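Local structure of probable polysaccharide deacetylase PDAA (Bacillus subtilis, 1W1A) at residues Y63-N68 with I212-T217. The protein removes the acetyl group from N-acetylmuramic acid residues of peptidoglycan, leading to muramic delta-lactam in the spore cortex, and is required for germination. Numbering follows the deposited sequence.
Sequences YLTFDN and IYLLHT. With NDG (2-acetamido-2-deoxy-alpha-D-glucopyranose), chain E.
T65 and Y213 meet where two parallel strands pair in the sheet of the NodB-homology (polysaccharide deacetylase) domain, and the carbonyl of Y213 takes two bonds from T65. T65 OG1 donates to Y213 O at 2.6 Å, in the carbonyl plane on a lone pair, while T65 N adds a weak bond. With chi1 at 84°, OG1 sits between T65's own N and carbonyl carbon, which turns it onto that oxygen. L215 N to T65 O (3.0 Å) and D67 N to L215 O (3.2 Å) carry the ladder on. T65 CG2 also packs against I212 CG2 at 3.5 Å; on the other face, CE2 of F66 touches L215 CD1 and its CD2 touches T217 CG2. Past the ladder a water takes over, bonded to D67 O and T217 N. Outside the pair, R157 bonds T65 OG1 and salt-bridges D67 OD1, and D187 holds H216 ND1. A valine at T65 would probably leave Y213 O with just the weak backbone bond from this residue and R157 without one of its acceptors. The C-terminal ends of the two segments thus bring D67 and H216, by similarity the proton acceptor and donor, beside the bound sugar, consistent with acid-base deacetylation.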
loop_
_atom_site.group_PDB
_atom_site.type_symbol
_atom_site.label_atom_id
_atom_site.label_comp_id
_atom_site.label_asym_id
_atom_site.label_seq_id
_atom_site.Cartn_x
_atom_site.Cartn_y
_atom_site.Cartn_z
ATOM N N TYR A 63 7.856 -3.281 -5.093
ATOM C CA TYR A 63 7.596 -2.800 -3.741
ATOM C C TYR A 63 6.274 -3.375 -3.224
ATOM O O TYR A 63 5.217 -3.109 -3.786
ATOM C CB TYR A 63 7.493 -1.275 -3.734
ATOM C CG TYR A 63 8.602 -0.563 -4.480
ATOM C CD1 TYR A 63 9.807 -0.239 -3.849
ATOM C CD2 TYR A 63 8.451 -0.226 -5.821
ATOM C CE1 TYR A 63 10.832 0.403 -4.543
ATOM C CE2 TYR A 63 9.467 0.413 -6.526
ATOM C CZ TYR A 63 10.654 0.726 -5.885
ATOM O OH TYR A 63 11.656 1.347 -6.596
ATOM N N LEU A 64 6.320 -4.153 -2.154
ATOM C CA LEU A 64 5.083 -4.712 -1.626
ATOM C C LEU A 64 4.389 -3.806 -0.610
ATOM O O LEU A 64 5.011 -3.343 0.358
ATOM C CB LEU A 64 5.348 -6.069 -0.982
ATOM C CG LEU A 64 6.041 -7.087 -1.884
ATOM C CD1 LEU A 64 6.031 -8.423 -1.193
ATOM C CD2 LEU A 64 5.328 -7.170 -3.243
ATOM N N THR A 65 3.103 -3.548 -0.844
ATOM C CA THR A 65 2.309 -2.737 0.068
ATOM C C THR A 65 1.019 -3.501 0.306
ATOM O O THR A 65 0.554 -4.247 -0.560
ATOM C CB THR A 65 1.924 -1.340 -0.520
ATOM O OG1 THR A 65 0.750 -1.464 -1.335
ATOM C CG2 THR A 65 3.064 -0.761 -1.360
ATOM N N PHE A 66 0.442 -3.304 1.483
ATOM C CA PHE A 66 -0.805 -3.952 1.841
ATOM C C PHE A 66 -1.774 -2.921 2.422
ATOM O O PHE A 66 -1.344 -1.896 2.941
ATOM C CB PHE A 66 -0.552 -5.031 2.894
ATOM C CG PHE A 66 0.456 -6.062 2.484
ATOM C CD1 PHE A 66 1.826 -5.796 2.571
ATOM C CD2 PHE A 66 0.040 -7.318 2.040
ATOM C CE1 PHE A 66 2.766 -6.781 2.226
ATOM C CE2 PHE A 66 0.967 -8.305 1.692
ATOM C CZ PHE A 66 2.329 -8.040 1.786
ATOM N N ASP A 67 -3.076 -3.185 2.305
ATOM C CA ASP A 67 -4.103 -2.323 2.898
ATOM C C ASP A 67 -4.748 -3.246 3.925
ATOM O O ASP A 67 -5.142 -4.364 3.592
ATOM C CB ASP A 67 -5.164 -1.888 1.879
ATOM C CG ASP A 67 -4.665 -0.807 0.921
ATOM O OD1 ASP A 67 -3.546 -0.284 1.118
ATOM O OD2 ASP A 67 -5.404 -0.480 -0.034
ATOM N N ASN A 68 -4.853 -2.799 5.169
ATOM C CA ASN A 68 -5.428 -3.636 6.210
ATOM C C ASN A 68 -6.576 -2.964 6.924
ATOM O O ASN A 68 -6.367 -2.054 7.725
ATOM C CB ASN A 68 -4.323 -4.023 7.190
ATOM C CG ASN A 68 -3.255 -4.873 6.524
ATOM O OD1 ASN A 68 -3.303 -6.114 6.574
ATOM N ND2 ASN A 68 -2.310 -4.213 5.857
ATOM N N ILE A 212 4.481 -1.237 -7.892
ATOM C CA ILE A 212 4.081 -1.091 -6.509
ATOM C C ILE A 212 2.816 -1.915 -6.356
ATOM O O ILE A 212 1.731 -1.527 -6.817
ATOM C CB ILE A 212 3.770 0.370 -6.126
ATOM C CG1 ILE A 212 5.029 1.230 -6.276
ATOM C CG2 ILE A 212 3.255 0.431 -4.670
ATOM C CD1 ILE A 212 4.783 2.704 -5.968
ATOM N N TYR A 213 2.963 -3.065 -5.715
ATOM C CA TYR A 213 1.843 -3.962 -5.484
ATOM C C TYR A 213 0.974 -3.514 -4.324
ATOM O O TYR A 213 1.467 -2.925 -3.352
ATOM C CB TYR A 213 2.347 -5.372 -5.183
ATOM C CG TYR A 213 2.817 -6.140 -6.385
ATOM C CD1 TYR A 213 3.496 -5.505 -7.423
ATOM C CD2 TYR A 213 2.625 -7.520 -6.464
ATOM C CE1 TYR A 213 3.966 -6.214 -8.502
ATOM C CE2 TYR A 213 3.101 -8.247 -7.552
ATOM C CZ TYR A 213 3.765 -7.585 -8.566
ATOM O OH TYR A 213 4.196 -8.290 -9.664
ATOM N N LEU A 214 -0.324 -3.777 -4.454
ATOM C CA LEU A 214 -1.300 -3.493 -3.410
ATOM C C LEU A 214 -1.996 -4.823 -3.178
ATOM O O LEU A 214 -2.728 -5.307 -4.035
ATOM C CB LEU A 214 -2.339 -2.449 -3.841
ATOM C CG LEU A 214 -3.651 -2.611 -3.050
ATOM C CD1 LEU A 214 -3.411 -2.340 -1.596
ATOM C CD2 LEU A 214 -4.715 -1.674 -3.593
ATOM N N LEU A 215 -1.765 -5.416 -2.020
ATOM C CA LEU A 215 -2.369 -6.701 -1.704
ATOM C C LEU A 215 -3.169 -6.601 -0.423
ATOM O O LEU A 215 -3.014 -5.654 0.347
ATOM C CB LEU A 215 -1.280 -7.765 -1.517
ATOM C CG LEU A 215 -0.244 -7.952 -2.640
ATOM C CD1 LEU A 215 0.930 -8.764 -2.090
ATOM C CD2 LEU A 215 -0.908 -8.654 -3.873
ATOM N N HIS A 216 -4.031 -7.583 -0.208
ATOM C CA HIS A 216 -4.820 -7.647 1.009
ATOM C C HIS A 216 -4.398 -8.972 1.603
ATOM O O HIS A 216 -3.885 -9.824 0.884
ATOM C CB HIS A 216 -6.321 -7.617 0.695
ATOM C CG HIS A 216 -6.739 -6.364 0.001
ATOM N ND1 HIS A 216 -6.715 -6.233 -1.374
ATOM C CD2 HIS A 216 -7.070 -5.145 0.492
ATOM C CE1 HIS A 216 -7.011 -4.985 -1.698
ATOM N NE2 HIS A 216 -7.229 -4.304 -0.584
ATOM N N THR A 217 -4.585 -9.136 2.908
ATOM C CA THR A 217 -4.183 -10.363 3.587
ATOM C C THR A 217 -5.406 -11.051 4.192
ATOM O O THR A 217 -5.310 -11.727 5.231
ATOM C CB THR A 217 -3.179 -10.039 4.734
ATOM O OG1 THR A 217 -3.846 -9.274 5.743
ATOM C CG2 THR A 217 -2.014 -9.221 4.227
HETATM C C1 NDG E . -10.460 0.206 0.168
HETATM C C2 NDG E . -9.383 -0.877 0.265
HETATM C C3 NDG E . -8.291 -0.510 -0.729
HETATM C C4 NDG E . -8.893 -0.467 -2.155
HETATM C C5 NDG E . -10.158 0.426 -2.222
HETATM C C6 NDG E . -10.922 0.192 -3.516
HETATM C C7 NDG E . -9.120 -2.054 2.349
HETATM C C8 NDG E . -8.950 -1.926 3.854
HETATM O O5 NDG E . -11.078 0.139 -1.132
HETATM O O3 NDG E . -7.231 -1.451 -0.654
HETATM O O4 NDG E . -7.931 0.041 -3.072
HETATM O O6 NDG E . -11.075 -1.202 -3.775
HETATM O O7 NDG E . -9.491 -3.126 1.867
HETATM N N2 NDG E . -8.855 -0.978 1.612
HETATM O O1 NDG E . -9.868 1.458 0.301
HETATM O O HOH W 1 -6.019 -6.800 3.855
#